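MUTM (fpg) protein (PDB 1EE8) belongs to the formamidopyrimidine-DNA glycosylase (Fpg/MutM) family, pairing an N-terminal beta-sheet domain with an H2TH domain and a zinc finger. Local coordinates at residues Arg49-Glu63 with Gly110-Glu124. Residues are numbered along the deposited sequence; the frame is centred on the assembly and turned at random.
Sequences RRGKFLLFALEGGVE and GDYREIPLLLRLGPE
Phe53 packs on Ile115, Leu117, Leu118 and Leu121 where the short helix 117-120 and its flanking loops cover one face of the N-terminal beta-sheet of this Fpg-family protein. In this apolar cluster Leu118 CD1 lies 3.5 Å from Phe53 CD1 and also touches Arg50 CB. Ile115 CG2 reaches Phe53 CE2, whereas Leu117 CD2 and Leu121 CD1 meet the ring at its edge. Leu118 also sends CD2 over the centre of the Tyr112 ring.

At one end, a salt-bridge network joins Arg49, Arg50 and Glu124 at the type II' turn Arg50-Phe53. Glu124 OE1 accepts a hydrogen bond from Gly51 N (3.0 Å) on its syn side but tilted 33° out of the carboxylate plane. Its second partner is Arg49 NH2, a salt bridge of 2.9 Å, while Arg49 NE is bridged to Glu7 of helix 3-17. Glu124 OE2 pairs with Arg50 NH1. Bent at chi2 (74°), Arg50 lays its guanidinium against Leu121 CB and grips Gly122 O end-on through NH1 and NH2, the oxygen lying in the guanidinium plane.

At the other end, Glu63, whose OE2 bridges to Arg109, uses OE1 twice: Tyr112 OH donates from the syn side at 2.6 Å, and Gly110 N at 3.0 Å from above the carboxylate plane.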
ATOM      1  N   ARG A  49       2.711 -21.646  -2.460  1.00 24.53           N
ATOM      2  CA  ARG A  49       2.102 -21.870  -3.759  1.00 24.62           C
ATOM      3  C   ARG A  49       0.726 -22.451  -3.541  1.00 24.66           C
ATOM      4  O   ARG A  49       0.547 -23.388  -2.764  1.00 25.68           O
ATOM      5  CB  ARG A  49       2.911 -22.856  -4.608  1.00 25.03           C
ATOM      6  CG  ARG A  49       2.235 -23.170  -5.953  1.00 24.68           C
ATOM      7  CD  ARG A  49       2.882 -24.355  -6.667  1.00 25.90           C
ATOM      8  NE  ARG A  49       2.746 -25.593  -5.899  1.00 25.66           N
ATOM      9  CZ  ARG A  49       1.591 -26.209  -5.671  1.00 26.51           C
ATOM     10  NH1 ARG A  49       1.564 -27.325  -4.956  1.00 27.76           N
ATOM     11  NH2 ARG A  49       0.464 -25.721  -6.163  1.00 24.82           N
ATOM     12  N   ARG A  50      -0.250 -21.874  -4.219  1.00 24.01           N
ATOM     13  CA  ARG A  50      -1.615 -22.352  -4.153  1.00 25.33           C
ATOM     14  C   ARG A  50      -1.971 -22.423  -5.629  1.00 24.25           C
ATOM     15  O   ARG A  50      -1.971 -21.401  -6.321  1.00 22.72           O
ATOM     16  CB  ARG A  50      -2.512 -21.349  -3.431  1.00 27.36           C
ATOM     17  CG  ARG A  50      -3.910 -21.868  -3.156  1.00 31.11           C
ATOM     18  CD  ARG A  50      -3.918 -22.883  -2.027  1.00 34.02           C
ATOM     19  NE  ARG A  50      -5.261 -23.403  -1.770  1.00 36.77           N
ATOM     20  CZ  ARG A  50      -5.834 -24.390  -2.454  1.00 37.86           C
ATOM     21  NH1 ARG A  50      -5.186 -24.984  -3.448  1.00 37.99           N
ATOM     22  NH2 ARG A  50      -7.064 -24.782  -2.144  1.00 38.43           N
ATOM     23  N   GLY A  51      -2.243 -23.629  -6.112  1.00 23.56           N
ATOM     24  CA  GLY A  51      -2.559 -23.794  -7.519  1.00 22.79           C
ATOM     25  C   GLY A  51      -1.369 -23.310  -8.329  1.00 22.41           C
ATOM     26  O   GLY A  51      -0.239 -23.777  -8.141  1.00 22.71           O
ATOM     27  N   LYS A  52      -1.620 -22.359  -9.217  1.00 21.07           N
ATOM     28  CA  LYS A  52      -0.575 -21.791 -10.065  1.00 22.13           C
ATOM     29  C   LYS A  52      -0.083 -20.461  -9.522  1.00 22.41           C
ATOM     30  O   LYS A  52       0.704 -19.779 -10.173  1.00 23.35           O
ATOM     31  CB  LYS A  52      -1.102 -21.571 -11.481  1.00 20.92           C
ATOM     32  CG  LYS A  52      -1.529 -22.833 -12.184  1.00 22.60           C
ATOM     33  CD  LYS A  52      -2.143 -22.523 -13.528  1.00 22.21           C
ATOM     34  CE  LYS A  52      -2.696 -23.780 -14.170  1.00 24.35           C
ATOM     35  NZ  LYS A  52      -3.530 -23.456 -15.357  1.00 25.92           N
ATOM     36  N   PHE A  53      -0.550 -20.084  -8.338  1.00 22.65           N
ATOM     37  CA  PHE A  53      -0.133 -18.820  -7.748  1.00 23.62           C
ATOM     38  C   PHE A  53       1.072 -18.967  -6.847  1.00 24.02           C
ATOM     39  O   PHE A  53       1.235 -19.969  -6.150  1.00 24.18           O
ATOM     40  CB  PHE A  53      -1.248 -18.190  -6.907  1.00 22.49           C
ATOM     41  CG  PHE A  53      -2.457 -17.790  -7.690  1.00 24.47           C
ATOM     42  CD1 PHE A  53      -3.540 -18.656  -7.809  1.00 23.31           C
ATOM     43  CD2 PHE A  53      -2.536 -16.527  -8.276  1.00 23.74           C
ATOM     44  CE1 PHE A  53      -4.682 -18.267  -8.494  1.00 23.63           C
ATOM     45  CE2 PHE A  53      -3.676 -16.132  -8.967  1.00 22.93           C
ATOM     46  CZ  PHE A  53      -4.747 -16.998  -9.074  1.00 22.94           C
ATOM     47  N   LEU A  54       1.905 -17.941  -6.861  1.00 23.90           N
ATOM     48  CA  LEU A  54       3.085 -17.899  -6.024  1.00 24.38           C
ATOM     49  C   LEU A  54       2.751 -16.810  -5.004  1.00 23.63           C
ATOM     50  O   LEU A  54       2.295 -15.729  -5.378  1.00 22.49           O
ATOM     51  CB  LEU A  54       4.286 -17.500  -6.873  1.00 25.65           C
ATOM     52  CG  LEU A  54       5.685 -17.916  -6.437  1.00 28.18           C
ATOM     53  CD1 LEU A  54       5.746 -19.422  -6.224  1.00 26.69           C
ATOM     54  CD2 LEU A  54       6.679 -17.473  -7.507  1.00 28.79           C
ATOM     55  N   LEU A  55       2.942 -17.097  -3.723  1.00 23.45           N
ATOM     56  CA  LEU A  55       2.644 -16.111  -2.692  1.00 23.85           C
ATOM     57  C   LEU A  55       3.840 -15.855  -1.782  1.00 23.94           C
ATOM     58  O   LEU A  55       4.354 -16.777  -1.149  1.00 24.12           O
ATOM     59  CB  LEU A  55       1.456 -16.555  -1.831  1.00 23.76           C
ATOM     60  CG  LEU A  55       0.070 -16.766  -2.451  1.00 25.12           C
ATOM     61  CD1 LEU A  55       0.018 -18.096  -3.197  1.00 22.99           C
ATOM     62  CD2 LEU A  55      -0.974 -16.753  -1.339  1.00 24.46           C
ATOM     63  N   PHE A  56       4.287 -14.604  -1.737  1.00 23.84           N
ATOM     64  CA  PHE A  56       5.387 -14.223  -0.869  1.00 24.42           C
ATOM     65  C   PHE A  56       4.749 -13.730   0.428  1.00 23.82           C
ATOM     66  O   PHE A  56       4.002 -12.744   0.421  1.00 23.99           O
ATOM     67  CB  PHE A  56       6.208 -13.094  -1.499  1.00 25.16           C
ATOM     68  CG  PHE A  56       6.995 -13.514  -2.706  1.00 25.93           C
ATOM     69  CD1 PHE A  56       8.316 -13.933  -2.582  1.00 26.31           C
ATOM     70  CD2 PHE A  56       6.410 -13.510  -3.970  1.00 26.34           C
ATOM     71  CE1 PHE A  56       9.044 -14.346  -3.701  1.00 27.70           C
ATOM     72  CE2 PHE A  56       7.128 -13.919  -5.091  1.00 27.18           C
ATOM     73  CZ  PHE A  56       8.448 -14.338  -4.954  1.00 27.62           C
ATOM     74  N   ALA A  57       5.007 -14.432   1.527  1.00 23.48           N
ATOM     75  CA  ALA A  57       4.468 -14.030   2.826  1.00 22.51           C
ATOM     76  C   ALA A  57       5.444 -13.011   3.404  1.00 22.27           C
ATOM     77  O   ALA A  57       6.631 -13.297   3.582  1.00 21.41           O
ATOM     78  CB  ALA A  57       4.344 -15.236   3.753  1.00 24.25           C
ATOM     79  N   LEU A  58       4.935 -11.819   3.695  1.00 23.08           N
ATOM     80  CA  LEU A  58       5.760 -10.739   4.210  1.00 23.39           C
ATOM     81  C   LEU A  58       5.416 -10.353   5.642  1.00 23.92           C
ATOM     82  O   LEU A  58       4.249 -10.301   6.029  1.00 24.85           O
ATOM     83  CB  LEU A  58       5.613  -9.527   3.293  1.00 23.15           C
ATOM     84  CG  LEU A  58       5.847  -9.894   1.825  1.00 24.33           C
ATOM     85  CD1 LEU A  58       5.432  -8.744   0.927  1.00 23.09           C
ATOM     86  CD2 LEU A  58       7.318 -10.255   1.621  1.00 24.31           C
ATOM     87  N   GLU A  59       6.449 -10.072   6.421  1.00 25.54           N
ATOM     88  CA  GLU A  59       6.281  -9.688   7.812  1.00 26.66           C
ATOM     89  C   GLU A  59       5.299  -8.523   7.927  1.00 26.24           C
ATOM     90  O   GLU A  59       5.389  -7.551   7.181  1.00 25.46           O
ATOM     91  CB  GLU A  59       7.640  -9.300   8.379  1.00 30.02           C
ATOM     92  CG  GLU A  59       7.679  -9.115   9.879  1.00 34.92           C
ATOM     93  CD  GLU A  59       9.102  -8.993  10.383  1.00 37.47           C
ATOM     94  OE1 GLU A  59       9.831  -8.100   9.899  1.00 38.79           O
ATOM     95  OE2 GLU A  59       9.491  -9.794  11.259  1.00 39.91           O
ATOM     96  N   GLY A  60       4.349  -8.625   8.852  1.00 26.04           N
ATOM     97  CA  GLY A  60       3.386  -7.554   9.018  1.00 24.63           C
ATOM     98  C   GLY A  60       2.016  -7.856   8.443  1.00 25.28           C
ATOM     99  O   GLY A  60       1.182  -6.958   8.303  1.00 25.10           O
ATOM    100  N   GLY A  61       1.786  -9.118   8.093  1.00 25.22           N
ATOM    101  CA  GLY A  61       0.494  -9.526   7.567  1.00 24.87           C
ATOM    102  C   GLY A  61       0.173  -9.118   6.144  1.00 23.83           C
ATOM    103  O   GLY A  61      -0.964  -8.768   5.838  1.00 24.65           O
ATOM    104  N   VAL A  62       1.171  -9.168   5.271  1.00 23.53           N
ATOM    105  CA  VAL A  62       0.990  -8.809   3.872  1.00 21.00           C
ATOM    106  C   VAL A  62       1.422  -9.959   2.966  1.00 20.42           C
ATOM    107  O   VAL A  62       2.267 -10.773   3.342  1.00 20.63           O
ATOM    108  CB  VAL A  62       1.836  -7.558   3.511  1.00 22.34           C
ATOM    109  CG1 VAL A  62       1.965  -7.430   2.005  1.00 20.59           C
ATOM    110  CG2 VAL A  62       1.189  -6.296   4.099  1.00 22.77           C
ATOM    111  N   GLU A  63       0.830 -10.032   1.779  1.00 20.85           N
ATOM    112  CA  GLU A  63       1.205 -11.052   0.812  1.00 21.73           C
ATOM    113  C   GLU A  63       1.358 -10.431  -0.569  1.00 21.44           C
ATOM    114  O   GLU A  63       0.570  -9.576  -0.973  1.00 20.97           O
ATOM    115  CB  GLU A  63       0.155 -12.172   0.732  1.00 23.25           C
ATOM    116  CG  GLU A  63      -0.044 -12.953   2.021  1.00 27.54           C
ATOM    117  CD  GLU A  63      -1.035 -14.100   1.875  1.00 28.24           C
ATOM    118  OE1 GLU A  63      -2.207 -13.854   1.507  1.00 29.95           O
ATOM    119  OE2 GLU A  63      -0.641 -15.255   2.137  1.00 29.96           O
ATOM    120  N   GLY A 110      -4.541 -12.946   3.224  1.00 32.18           N
ATOM    121  CA  GLY A 110      -5.854 -13.561   3.133  1.00 32.32           C
ATOM    122  C   GLY A 110      -6.891 -12.811   2.311  1.00 32.82           C
ATOM    123  O   GLY A 110      -7.855 -13.420   1.835  1.00 32.96           O
ATOM    124  N   ASP A 111      -6.706 -11.503   2.135  1.00 32.20           N
ATOM    125  CA  ASP A 111      -7.667 -10.697   1.379  1.00 32.19           C
ATOM    126  C   ASP A 111      -7.562 -10.953  -0.118  1.00 31.77           C
ATOM    127  O   ASP A 111      -6.860 -10.243  -0.841  1.00 30.65           O
ATOM    128  CB  ASP A 111      -7.466  -9.207   1.680  1.00 33.08           C
ATOM    129  CG  ASP A 111      -8.399  -8.314   0.873  1.00 34.70           C
ATOM    130  OD1 ASP A 111      -9.526  -8.753   0.551  1.00 34.18           O
ATOM    131  OD2 ASP A 111      -8.011  -7.163   0.573  1.00 35.69           O
ATOM    132  N   TYR A 112      -8.288 -11.963  -0.579  1.00 30.27           N
ATOM    133  CA  TYR A 112      -8.259 -12.334  -1.984  1.00 30.15           C
ATOM    134  C   TYR A 112      -9.465 -11.853  -2.782  1.00 32.02           C
ATOM    135  O   TYR A 112      -9.760 -12.385  -3.855  1.00 32.32           O
ATOM    136  CB  TYR A 112      -8.111 -13.851  -2.089  1.00 28.81           C
ATOM    137  CG  TYR A 112      -6.879 -14.378  -1.376  1.00 26.07           C
ATOM    138  CD1 TYR A 112      -6.862 -15.656  -0.826  1.00 26.32           C
ATOM    139  CD2 TYR A 112      -5.729 -13.598  -1.255  1.00 25.42           C
ATOM    140  CE1 TYR A 112      -5.734 -16.149  -0.171  1.00 26.12           C
ATOM    141  CE2 TYR A 112      -4.594 -14.083  -0.601  1.00 25.12           C
ATOM    142  CZ  TYR A 112      -4.607 -15.359  -0.065  1.00 25.24           C
ATOM    143  OH  TYR A 112      -3.491 -15.849   0.571  1.00 27.21           O
ATOM    144  N   ARG A 113     -10.146 -10.832  -2.266  1.00 33.48           N
ATOM    145  CA  ARG A 113     -11.315 -10.267  -2.938  1.00 35.69           C
ATOM    146  C   ARG A 113     -10.999  -9.887  -4.381  1.00 36.12           C
ATOM    147  O   ARG A 113     -11.890  -9.840  -5.229  1.00 36.04           O
ATOM    148  CB  ARG A 113     -11.815  -9.026  -2.192  1.00 36.58           C
ATOM    149  CG  ARG A 113     -12.541  -9.316  -0.888  1.00 39.02           C
ATOM    150  CD  ARG A 113     -12.927  -8.021  -0.185  1.00 40.29           C
ATOM    151  NE  ARG A 113     -11.753  -7.235   0.182  1.00 41.41           N
ATOM    152  CZ  ARG A 113     -11.797  -5.987   0.640  1.00 42.55           C
ATOM    153  NH1 ARG A 113     -10.674  -5.355   0.948  1.00 42.22           N
ATOM    154  NH2 ARG A 113     -12.963  -5.367   0.785  1.00 42.85           N
ATOM    155  N   GLU A 114      -9.729  -9.609  -4.654  1.00 37.35           N
ATOM    156  CA  GLU A 114      -9.298  -9.237  -5.995  1.00 38.66           C
ATOM    157  C   GLU A 114      -8.814 -10.454  -6.769  1.00 37.67           C
ATOM    158  O   GLU A 114      -8.668 -10.404  -7.989  1.00 38.50           O
ATOM    159  CB  GLU A 114      -8.178  -8.200  -5.917  1.00 41.21           C
ATOM    160  CG  GLU A 114      -8.642  -6.815  -5.490  1.00 43.97           C
ATOM    161  CD  GLU A 114      -7.490  -5.895  -5.129  1.00 46.01           C
ATOM    162  OE1 GLU A 114      -7.713  -4.667  -5.065  1.00 47.29           O
ATOM    163  OE2 GLU A 114      -6.366  -6.398  -4.896  1.00 46.35           O
ATOM    164  N   ILE A 115      -8.577 -11.546  -6.049  1.00 36.83           N
ATOM    165  CA  ILE A 115      -8.098 -12.791  -6.641  1.00 35.71           C
ATOM    166  C   ILE A 115      -9.005 -13.928  -6.156  1.00 35.91           C
ATOM    167  O   ILE A 115      -8.555 -14.858  -5.486  1.00 35.44           O
ATOM    168  CB  ILE A 115      -6.652 -13.073  -6.187  1.00 35.13           C
ATOM    169  CG1 ILE A 115      -5.897 -11.750  -6.029  1.00 34.75           C
ATOM    170  CG2 ILE A 115      -5.937 -13.935  -7.220  1.00 35.43           C
ATOM    171  CD1 ILE A 115      -4.617 -11.864  -5.234  1.00 33.97           C
ATOM    172  N   PRO A 116     -10.301 -13.863  -6.491  1.00 36.37           N
ATOM    173  CA  PRO A 116     -11.264 -14.890  -6.075  1.00 36.53           C
ATOM    174  C   PRO A 116     -10.930 -16.335  -6.449  1.00 36.27           C
ATOM    175  O   PRO A 116     -11.269 -17.258  -5.709  1.00 36.85           O
ATOM    176  CB  PRO A 116     -12.580 -14.399  -6.682  1.00 36.38           C
ATOM    177  CG  PRO A 116     -12.137 -13.601  -7.864  1.00 36.64           C
ATOM    178  CD  PRO A 116     -10.954 -12.845  -7.333  1.00 35.78           C
ATOM    179  N   LEU A 117     -10.271 -16.541  -7.585  1.00 36.55           N
ATOM    180  CA  LEU A 117      -9.905 -17.895  -7.995  1.00 36.54           C
ATOM    181  C   LEU A 117      -9.120 -18.545  -6.865  1.00 37.31           C
ATOM    182  O   LEU A 117      -9.269 -19.732  -6.576  1.00 37.59           O
ATOM    183  CB  LEU A 117      -9.042 -17.868  -9.262  1.00 35.66           C
ATOM    184  CG  LEU A 117      -8.437 -19.219  -9.676  1.00 35.18           C
ATOM    185  CD1 LEU A 117      -9.551 -20.226  -9.923  1.00 33.54           C
ATOM    186  CD2 LEU A 117      -7.582 -19.053 -10.929  1.00 34.00           C
ATOM    187  N   LEU A 118      -8.289 -17.738  -6.221  1.00 36.94           N
ATOM    188  CA  LEU A 118      -7.457 -18.196  -5.128  1.00 37.62           C
ATOM    189  C   LEU A 118      -8.295 -18.685  -3.940  1.00 38.10           C
ATOM    190  O   LEU A 118      -7.819 -19.463  -3.108  1.00 37.43           O
ATOM    191  CB  LEU A 118      -6.539 -17.049  -4.706  1.00 36.62           C
ATOM    192  CG  LEU A 118      -5.296 -17.346  -3.882  1.00 35.98           C
ATOM    193  CD1 LEU A 118      -4.536 -18.519  -4.473  1.00 34.60           C
ATOM    194  CD2 LEU A 118      -4.435 -16.090  -3.850  1.00 34.51           C
ATOM    195  N   LEU A 119      -9.547 -18.241  -3.877  1.00 38.09           N
ATOM    196  CA  LEU A 119     -10.445 -18.621  -2.790  1.00 38.29           C
ATOM    197  C   LEU A 119     -11.241 -19.893  -3.047  1.00 37.99           C
ATOM    198  O   LEU A 119     -11.680 -20.551  -2.107  1.00 39.28           O
ATOM    199  CB  LEU A 119     -11.420 -17.480  -2.492  1.00 39.03           C
ATOM    200  CG  LEU A 119     -10.837 -16.241  -1.815  1.00 39.44           C
ATOM    201  CD1 LEU A 119     -11.908 -15.169  -1.716  1.00 39.14           C
ATOM    202  CD2 LEU A 119     -10.309 -16.613  -0.438  1.00 39.51           C
ATOM    203  N   ARG A 120     -11.436 -20.238  -4.314  1.00 36.49           N
ATOM    204  CA  ARG A 120     -12.203 -21.426  -4.652  1.00 36.09           C
ATOM    205  C   ARG A 120     -11.362 -22.613  -5.129  1.00 35.84           C
ATOM    206  O   ARG A 120     -11.901 -23.684  -5.395  1.00 36.54           O
ATOM    207  CB  ARG A 120     -13.245 -21.089  -5.720  1.00 35.74           C
ATOM    208  CG  ARG A 120     -12.669 -20.540  -7.008  1.00 35.24           C
ATOM    209  CD  ARG A 120     -13.670 -20.692  -8.135  1.00 35.93           C
ATOM    210  NE  ARG A 120     -13.161 -20.211  -9.416  1.00 36.90           N
ATOM    211  CZ  ARG A 120     -13.054 -18.929  -9.749  1.00 37.38           C
ATOM    212  NH1 ARG A 120     -12.576 -18.592 -10.940  1.00 38.17           N
ATOM    213  NH2 ARG A 120     -13.429 -17.983  -8.900  1.00 36.35           N
ATOM    214  N   LEU A 121     -10.052 -22.429  -5.250  1.00 35.11           N
ATOM    215  CA  LEU A 121      -9.188 -23.519  -5.702  1.00 35.23           C
ATOM    216  C   LEU A 121      -9.464 -24.806  -4.935  1.00 35.27           C
ATOM    217  O   LEU A 121      -9.669 -24.786  -3.721  1.00 35.57           O
ATOM    218  CB  LEU A 121      -7.714 -23.141  -5.535  1.00 34.14           C
ATOM    219  CG  LEU A 121      -7.155 -22.079  -6.489  1.00 34.08           C
ATOM    220  CD1 LEU A 121      -5.713 -21.775  -6.108  1.00 33.76           C
ATOM    221  CD2 LEU A 121      -7.248 -22.570  -7.929  1.00 33.00           C
ATOM    222  N   GLY A 122      -9.473 -25.928  -5.649  1.00 35.88           N
ATOM    223  CA  GLY A 122      -9.714 -27.201  -5.002  1.00 34.82           C
ATOM    224  C   GLY A 122      -8.484 -27.643  -4.239  1.00 34.92           C
ATOM    225  O   GLY A 122      -7.507 -26.898  -4.145  1.00 34.43           O
ATOM    226  N   PRO A 123      -8.492 -28.859  -3.680  1.00 35.25           N
ATOM    227  CA  PRO A 123      -7.332 -29.343  -2.929  1.00 35.03           C
ATOM    228  C   PRO A 123      -6.063 -29.422  -3.779  1.00 34.95           C
ATOM    229  O   PRO A 123      -6.125 -29.633  -4.995  1.00 34.86           O
ATOM    230  CB  PRO A 123      -7.795 -30.712  -2.440  1.00 35.27           C
ATOM    231  CG  PRO A 123      -8.723 -31.154  -3.538  1.00 35.51           C
ATOM    232  CD  PRO A 123      -9.520 -29.907  -3.797  1.00 35.00           C
ATOM    233  N   GLU A 124      -4.914 -29.244  -3.131  1.00 34.97           N
ATOM    234  CA  GLU A 124      -3.630 -29.305  -3.815  1.00 35.82           C
ATOM    235  C   GLU A 124      -3.368 -30.768  -4.207  1.00 35.97           C
ATOM    236  O   GLU A 124      -3.190 -31.633  -3.345  1.00 35.33           O
ATOM    237  CB  GLU A 124      -2.526 -28.790  -2.888  1.00 36.81           C
ATOM    238  CG  GLU A 124      -1.528 -27.823  -3.538  1.00 40.06           C
ATOM    239  CD  GLU A 124      -2.137 -26.475  -3.905  1.00 41.10           C
ATOM    240  OE1 GLU A 124      -1.393 -25.470  -3.912  1.00 42.21           O
ATOM    241  OE2 GLU A 124      -3.350 -26.411  -4.195  1.00 42.51           O
TER